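PDB 3CLW: conserved exported protein from Bacteroides fragilis, which is of unknown function but probably hydrolyses O-glycosyl bonds in carbohydrates. Local coordinates for residues N36-Q39 and E40-E43; N154-F157 and D158-A161; S431-G435 and K436-T440. All coordinates share one frame; numbering follows the deposited sequence.

In the fold
Interactions 1 and 2 are both helix starts, whereas interaction 3 is a hairpin turn between strands 427-433 and 438-444. In interaction 1 the chain passes from helix 30-36 into helix 39-50; in interaction 2 a loop enters helix 157-173, which connects the parallel strands 125-128 and 178-182, consistent with a TIM barrel. The three follow one another along the sequence without touching. The centres of interactions 1 and 2 lie about 38 Å apart, those of 1 and 3 about 35 Å, and those of 2 and 3 about 44 Å, the last pair on opposite sides of the chain's centre. All three lie peripherally, 22 to 27 Å from that centre.

Interaction 1 (N36-Q39 and E40-E43); sequences NWPQ and EKKE
Pro38 O receives the N-H of Lys42 at 3.1 Å, nearly in line with the carbonyl (C=O...N 166°), and this bond opens the first turn of helix 39-50. Proline is tolerated here because the N-H it lacks would have no acceptor within the helix, and its ring restricts phi (-53°); its CB rests 4.1 Å from CG of Lys41. The indole of Trp37 meets the same lysine edge-on: CE3 lies 4.0 Å from Lys41 CB, which sits near the ring plane, while NE1 bonds to Leu381 O. Lys41 itself runs on, extended, to a salt bridge with Asp384. Lys42 instead folds back over the turn, its CD 3.2 Å from Trp37 O; the bend at chi3 (67°) then turns CE and NZ toward Gln39 OE1. Its ammonium gives a hydrogen to Gly34 O and engages Trp112 in a cation-pi contact; one water links Lys42 NZ to Trp37 O, and another joins it to Gln39 OE1. On the outer side, Gln39 NE2 reaches Glu43 OE2 at 3.2 Å, a weak bond though a straight one, with amide and carboxylate planes almost perpendicular. Arg120 pairs with Glu43 OE1. This is a helix N-terminus with proline at the N-cap position, following helix 30-36 after the short link Trp37-Pro38.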
loop_
_atom_site.group_PDB
_atom_site.type_symbol
_atom_site.label_atom_id
_atom_site.label_comp_id
_atom_site.label_asym_id
_atom_site.label_seq_id
_atom_site.Cartn_x
_atom_site.Cartn_y
_atom_site.Cartn_z
ATOM N N ASN A 36 -2.873 23.733 -4.158
ATOM C CA ASN A 36 -2.769 24.585 -5.334
ATOM C C ASN A 36 -3.637 24.253 -6.525
ATOM O O ASN A 36 -3.972 25.175 -7.305
ATOM C CB ASN A 36 -1.340 24.585 -5.866
ATOM C CG ASN A 36 -0.355 25.146 -4.890
ATOM O OD1 ASN A 36 -0.712 25.941 -4.012
ATOM N ND2 ASN A 36 0.918 24.787 -5.071
ATOM N N TRP A 37 -3.930 22.963 -6.745
ATOM C CA TRP A 37 -4.624 22.601 -7.975
ATOM C C TRP A 37 -6.050 23.170 -7.988
ATOM O O TRP A 37 -6.615 23.432 -6.920
ATOM C CB TRP A 37 -4.625 21.086 -8.171
ATOM C CG TRP A 37 -3.357 20.600 -8.810
ATOM C CD1 TRP A 37 -2.067 20.991 -8.509
ATOM C CD2 TRP A 37 -3.251 19.626 -9.843
ATOM N NE1 TRP A 37 -1.178 20.311 -9.292
ATOM C CE2 TRP A 37 -1.875 19.460 -10.118
ATOM C CE3 TRP A 37 -4.191 18.861 -10.560
ATOM C CZ2 TRP A 37 -1.406 18.575 -11.098
ATOM C CZ3 TRP A 37 -3.732 18.000 -11.533
ATOM C CH2 TRP A 37 -2.342 17.853 -11.783
ATOM N N PRO A 38 -6.626 23.386 -9.192
ATOM C CA PRO A 38 -8.031 23.764 -9.347
ATOM C C PRO A 38 -8.978 22.800 -8.613
ATOM O O PRO A 38 -8.796 21.588 -8.672
ATOM C CB PRO A 38 -8.253 23.660 -10.863
ATOM C CG PRO A 38 -6.934 23.946 -11.431
ATOM C CD PRO A 38 -5.938 23.311 -10.488
ATOM N N GLN A 39 -9.984 23.360 -7.961
ATOM C CA GLN A 39 -10.958 22.638 -7.156
ATOM C C GLN A 39 -11.490 21.412 -7.872
ATOM O O GLN A 39 -11.507 20.305 -7.304
ATOM C CB GLN A 39 -12.122 23.571 -6.785
ATOM C CG GLN A 39 -13.076 23.052 -5.717
ATOM C CD GLN A 39 -12.460 23.022 -4.325
ATOM O OE1 GLN A 39 -11.602 23.844 -3.994
ATOM N NE2 GLN A 39 -12.898 22.068 -3.497
ATOM N N GLU A 40 -11.914 21.593 -9.114
ATOM C CA GLU A 40 -12.566 20.506 -9.831
ATOM C C GLU A 40 -11.632 19.361 -10.092
ATOM O O GLU A 40 -12.077 18.231 -10.135
ATOM C CB GLU A 40 -13.155 20.973 -11.152
ATOM C CG GLU A 40 -14.562 21.519 -10.997
ATOM C CD GLU A 40 -15.271 21.748 -12.350
ATOM O OE1 GLU A 40 -15.789 22.879 -12.551
ATOM O OE2 GLU A 40 -15.297 20.813 -13.211
ATOM N N LYS A 41 -10.353 19.663 -10.304
ATOM C CA LYS A 41 -9.345 18.629 -10.524
ATOM C C LYS A 41 -8.987 17.850 -9.225
ATOM O O LYS A 41 -8.961 16.637 -9.225
ATOM C CB LYS A 41 -8.096 19.247 -11.176
ATOM C CG LYS A 41 -8.401 19.873 -12.547
ATOM C CD LYS A 41 -7.134 20.144 -13.327
ATOM C CE LYS A 41 -7.458 20.773 -14.699
ATOM N NZ LYS A 41 -6.240 21.349 -15.264
ATOM N N LYS A 42 -8.700 18.581 -8.150
ATOM C CA LYS A 42 -8.625 18.054 -6.767
ATOM C C LYS A 42 -9.754 17.045 -6.457
ATOM O O LYS A 42 -9.512 15.906 -5.965
ATOM C CB LYS A 42 -8.794 19.236 -5.800
ATOM C CG LYS A 42 -7.534 19.772 -5.267
ATOM C CD LYS A 42 -7.634 21.199 -4.834
ATOM C CE LYS A 42 -8.507 21.490 -3.657
ATOM N NZ LYS A 42 -7.920 22.642 -2.904
ATOM N N GLU A 43 -10.988 17.491 -6.728
ATOM C CA GLU A 43 -12.188 16.709 -6.425
ATOM C C GLU A 43 -12.255 15.454 -7.247
ATOM O O GLU A 43 -12.607 14.391 -6.736
ATOM C CB GLU A 43 -13.442 17.535 -6.648
ATOM C CG GLU A 43 -13.318 18.857 -5.985
ATOM C CD GLU A 43 -14.217 19.044 -4.811
ATOM O OE1 GLU A 43 -14.170 18.222 -3.861
ATOM O OE2 GLU A 43 -14.986 20.041 -4.852
HETATM O O HOH W 1 -6.405 24.138 -4.379
HETATM O O HOH W 2 -10.194 24.138 -1.207
#

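Interaction 2 (N154-F157 and D158-A161); sequences NDKF and DDFA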
loop_
_atom_site.group_PDB
_atom_site.type_symbol
_atom_site.label_atom_id
_atom_site.label_comp_id
_atom_site.label_asym_id
_atom_site.label_seq_id
_atom_site.Cartn_x
_atom_site.Cartn_y
_atom_site.Cartn_z
ATOM N N ASN A 154 19.845 9.345 20.880
ATOM C CA ASN A 154 19.619 8.221 21.800
ATOM C C ASN A 154 18.563 8.449 22.850
ATOM O O ASN A 154 17.993 7.497 23.366
ATOM C CB ASN A 154 20.929 7.873 22.534
ATOM C CG ASN A 154 21.585 6.666 21.977
ATOM O OD1 ASN A 154 20.910 5.781 21.419
ATOM N ND2 ASN A 154 22.918 6.588 22.123
ATOM N N ASP A 155 18.351 9.698 23.217
ATOM C CA ASP A 155 17.359 10.024 24.213
ATOM C C ASP A 155 16.101 10.631 23.585
ATOM O O ASP A 155 15.324 11.265 24.287
ATOM C CB ASP A 155 17.956 11.019 25.199
ATOM C CG ASP A 155 18.274 12.357 24.551
ATOM O OD1 ASP A 155 18.492 12.394 23.312
ATOM O OD2 ASP A 155 18.297 13.369 25.278
ATOM N N LYS A 156 15.926 10.473 22.273
ATOM C CA LYS A 156 14.768 11.068 21.582
ATOM C C LYS A 156 13.762 10.052 21.016
ATOM O O LYS A 156 12.892 10.409 20.216
ATOM C CB LYS A 156 15.195 12.074 20.484
ATOM C CG LYS A 156 16.258 13.099 20.877
ATOM C CD LYS A 156 15.733 14.231 21.755
ATOM C CE LYS A 156 16.642 15.474 21.652
ATOM N NZ LYS A 156 18.115 15.225 21.928
ATOM N N PHE A 157 13.881 8.790 21.404
ATOM C CA PHE A 157 12.904 7.796 21.004
ATOM C C PHE A 157 11.593 8.137 21.672
ATOM O O PHE A 157 10.550 8.044 21.041
ATOM C CB PHE A 157 13.324 6.368 21.327
ATOM C CG PHE A 157 14.470 5.838 20.481
ATOM C CD1 PHE A 157 15.764 6.356 20.604
ATOM C CD2 PHE A 157 14.262 4.819 19.572
ATOM C CE1 PHE A 157 16.842 5.820 19.835
ATOM C CE2 PHE A 157 15.329 4.292 18.801
ATOM C CZ PHE A 157 16.617 4.793 18.948
ATOM N N ASP A 158 11.633 8.590 22.919
ATOM C CA ASP A 158 10.401 8.992 23.587
ATOM C C ASP A 158 9.814 10.300 23.020
ATOM O O ASP A 158 8.606 10.377 22.786
ATOM C CB ASP A 158 10.577 9.042 25.109
ATOM C CG ASP A 158 11.598 10.070 25.550
ATOM O OD1 ASP A 158 12.631 10.281 24.873
ATOM O OD2 ASP A 158 11.363 10.681 26.598
ATOM N N ASP A 159 10.671 11.301 22.788
ATOM C CA ASP A 159 10.276 12.559 22.147
ATOM C C ASP A 159 9.609 12.317 20.781
ATOM O O ASP A 159 8.551 12.891 20.483
ATOM C CB ASP A 159 11.486 13.494 21.961
ATOM C CG ASP A 159 12.211 13.769 23.253
ATOM O OD1 ASP A 159 12.080 14.870 23.791
ATOM O OD2 ASP A 159 12.902 12.876 23.751
ATOM N N PHE A 160 10.236 11.481 19.964
ATOM C CA PHE A 160 9.706 11.165 18.654
ATOM C C PHE A 160 8.360 10.435 18.774
ATOM O O PHE A 160 7.371 10.838 18.136
ATOM C CB PHE A 160 10.737 10.396 17.821
ATOM C CG PHE A 160 10.306 10.096 16.417
ATOM C CD1 PHE A 160 9.503 10.985 15.701
ATOM C CD2 PHE A 160 10.739 8.923 15.796
ATOM C CE1 PHE A 160 9.104 10.704 14.389
ATOM C CE2 PHE A 160 10.369 8.630 14.468
ATOM C CZ PHE A 160 9.532 9.544 13.759
ATOM N N ALA A 161 8.307 9.394 19.597
ATOM C CA ALA A 161 7.035 8.681 19.850
ATOM C C ALA A 161 5.949 9.645 20.321
ATOM O O ALA A 161 4.792 9.543 19.877
ATOM C CB ALA A 161 7.221 7.531 20.842
HETATM O O HOH W 3 14.402 8.252 24.607
#
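Lys156 and Asp159 lie slantwise to each other: the lysine's aliphatic CD passes 3.7 Å from Asp159 OD2, while its ammonium leads elsewhere. Bends at chi2 (-76°) and chi4 turn the lysine chain back toward Asp155, where NZ forms a salt bridge with OD1 at 3.2 Å, met on the syn side; the ammonium's stronger partner is Gln153 OE1. With CG set between its backbone N and carbonyl carbon (chi1 63°), Asp158 brings OD1 within 2.9 Å of Asp155 O. Asp159 OD2 lies 3.0 Å from that same Asp155 O and 2.8 Å from Asp158 OD1. Three acceptors so close would probably be unfavourable unless a proton or a cation lies among them. Asp158 OD1 also takes a hydrogen from a water that receives a weak bond from Phe157 N, and OD2 is paired with Arg162. This is the amino-terminal end of helix 157-173, with Lys156 as N-cap residue; acidic side chains suit such an end, where their charge would probably interact favourably with the helix dipole. The helical bonds begin with Phe160 N to Lys156 O at 2.9 Å. Phe157 packs on Met210 and Glu213 of helix 204-221 and makes a cation-pi contact with Arg209; Phe160 touches Met210, Pro133 and Met136.

Interaction 3 (S431-G435 and K436-T440); sequences SYTDG and KEVVT
Tyr432 and Val439 form the hydrogen-bonded pair of a beta hairpin, in which strand 427-433 turns back into strand 438-444. Their two backbone bonds are equally long but differ in straightness: Val439 N to Tyr432 O is almost linear (177°), whereas Tyr432 N to Val439 O, also 2.9 Å, is bent to 134°. The flanking pairs, Ser431 with Thr440 and Thr433 with Val438, are non-hydrogen-bonded, and alpha C-H...O contacts from Ser431 to Val439 O and from Thr433 to Glu437 O supplement the ladder. Backbone bonds on the outer edges join Ser431 to Ile410 and Thr440 to Ile494, so the hairpin sits between strands 408-414 and 490-495.

Side-chain packing divides by face. Thr433 and Val438 cross on one side, with Val438 CG2 4.0 Å from Thr433 CB; Ser431 and Thr440 share this face and pack against Ile10 and Ile412. Tyr432 and Val439 occupy the other face, where both touch Val403. The tyrosine's hydroxyl bonds to Ser430 OG.

Side-chain hydrogen bonds fasten the turn and the pair below it. The buried hydroxyls Ser431 OG and Thr440 OG1 are hydrogen-bonded to each other at 2.9 Å. Thr433 OG1 donates to Glu437 O at 2.7 Å and accepts from Gly435 N, closing an ST turn; at the positive phi of Gly435 a CB would press against Asp434 O, which glycine avoids. A chi1 of 63° sets the Asp434 carboxylate where OD1 gathers two N-H groups: Lys436 N from above the carboxylate plane, and Glu437 N, 2.8 Å away, nearly along the C-O axis.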
loop_
_atom_site.group_PDB
_atom_site.type_symbol
_atom_site.label_atom_id
_atom_site.label_comp_id
_atom_site.label_asym_id
_atom_site.label_seq_id
_atom_site.Cartn_x
_atom_site.Cartn_y
_atom_site.Cartn_z
ATOM N N SER A 431 -11.313 -15.528 -4.273
ATOM C CA SER A 431 -12.656 -15.113 -3.866
ATOM C C SER A 431 -12.716 -14.593 -2.442
ATOM O O SER A 431 -11.858 -14.925 -1.628
ATOM C CB SER A 431 -13.662 -16.256 -4.055
ATOM O OG SER A 431 -13.688 -16.680 -5.401
ATOM N N TYR A 432 -13.730 -13.783 -2.141
ATOM C CA TYR A 432 -13.810 -13.051 -0.866
ATOM C C TYR A 432 -15.256 -12.898 -0.602
ATOM O O TYR A 432 -16.011 -12.823 -1.539
ATOM C CB TYR A 432 -13.157 -11.635 -0.955
ATOM C CG TYR A 432 -11.779 -11.715 -1.517
ATOM C CD1 TYR A 432 -10.674 -11.734 -0.684
ATOM C CD2 TYR A 432 -11.578 -11.832 -2.882
ATOM C CE1 TYR A 432 -9.422 -11.886 -1.190
ATOM C CE2 TYR A 432 -10.316 -11.967 -3.412
ATOM C CZ TYR A 432 -9.244 -12.000 -2.558
ATOM O OH TYR A 432 -7.985 -12.123 -3.064
ATOM N N THR A 433 -15.649 -12.832 0.662
ATOM C CA THR A 433 -17.068 -12.650 0.993
ATOM C C THR A 433 -17.317 -11.905 2.305
ATOM O O THR A 433 -16.509 -11.953 3.223
ATOM C CB THR A 433 -17.860 -13.995 1.020
ATOM O OG1 THR A 433 -19.262 -13.723 1.173
ATOM C CG2 THR A 433 -17.417 -14.893 2.161
ATOM N N ASP A 434 -18.451 -11.232 2.382
ATOM C CA ASP A 434 -18.948 -10.724 3.651
ATOM C C ASP A 434 -20.211 -11.476 4.110
ATOM O O ASP A 434 -20.925 -11.016 5.000
ATOM C CB ASP A 434 -19.250 -9.219 3.539
ATOM C CG ASP A 434 -20.358 -8.903 2.511
ATOM O OD1 ASP A 434 -20.751 -9.781 1.705
ATOM O OD2 ASP A 434 -20.825 -7.743 2.509
ATOM N N GLY A 435 -20.488 -12.617 3.488
ATOM C CA GLY A 435 -21.709 -13.355 3.758
ATOM C C GLY A 435 -22.955 -12.853 3.030
ATOM O O GLY A 435 -24.026 -13.443 3.176
ATOM N N LYS A 436 -22.831 -11.764 2.269
ATOM C CA LYS A 436 -23.962 -11.224 1.496
ATOM C C LYS A 436 -23.639 -11.197 0.001
ATOM O O LYS A 436 -24.527 -11.389 -0.821
ATOM C CB LYS A 436 -24.338 -9.800 1.943
ATOM C CG LYS A 436 -24.874 -9.656 3.368
ATOM C CD LYS A 436 -24.577 -8.245 3.879
ATOM C CE LYS A 436 -24.103 -8.247 5.350
ATOM N NZ LYS A 436 -25.217 -7.990 6.343
ATOM N N GLU A 437 -22.378 -10.902 -0.320
ATOM C CA GLU A 437 -21.826 -10.897 -1.672
ATOM C C GLU A 437 -20.681 -11.882 -1.701
ATOM O O GLU A 437 -19.942 -11.984 -0.718
ATOM C CB GLU A 437 -21.218 -9.516 -2.005
ATOM C CG GLU A 437 -22.090 -8.640 -2.896
ATOM C CD GLU A 437 -21.504 -7.242 -3.190
ATOM O OE1 GLU A 437 -22.310 -6.312 -3.394
ATOM O OE2 GLU A 437 -20.262 -7.062 -3.260
ATOM N N VAL A 438 -20.504 -12.573 -2.825
ATOM C CA VAL A 438 -19.263 -13.285 -3.077
ATOM C C VAL A 438 -18.593 -12.623 -4.287
ATOM O O VAL A 438 -19.203 -12.496 -5.356
ATOM C CB VAL A 438 -19.465 -14.819 -3.237
ATOM C CG1 VAL A 438 -18.132 -15.545 -3.513
ATOM C CG2 VAL A 438 -20.089 -15.392 -1.983
ATOM N N VAL A 439 -17.340 -12.189 -4.075
ATOM C CA VAL A 439 -16.549 -11.434 -5.031
ATOM C C VAL A 439 -15.398 -12.297 -5.527
ATOM O O VAL A 439 -14.601 -12.795 -4.745
ATOM C CB VAL A 439 -15.970 -10.129 -4.370
ATOM C CG1 VAL A 439 -14.980 -9.403 -5.305
ATOM C CG2 VAL A 439 -17.097 -9.195 -3.883
ATOM N N THR A 440 -15.317 -12.482 -6.829
ATOM C CA THR A 440 -14.261 -13.278 -7.421
ATOM C C THR A 440 -13.475 -12.429 -8.439
ATOM O O THR A 440 -14.055 -11.705 -9.247
ATOM C CB THR A 440 -14.868 -14.548 -8.051
ATOM O OG1 THR A 440 -15.572 -15.270 -7.027
ATOM C CG2 THR A 440 -13.815 -15.426 -8.622
#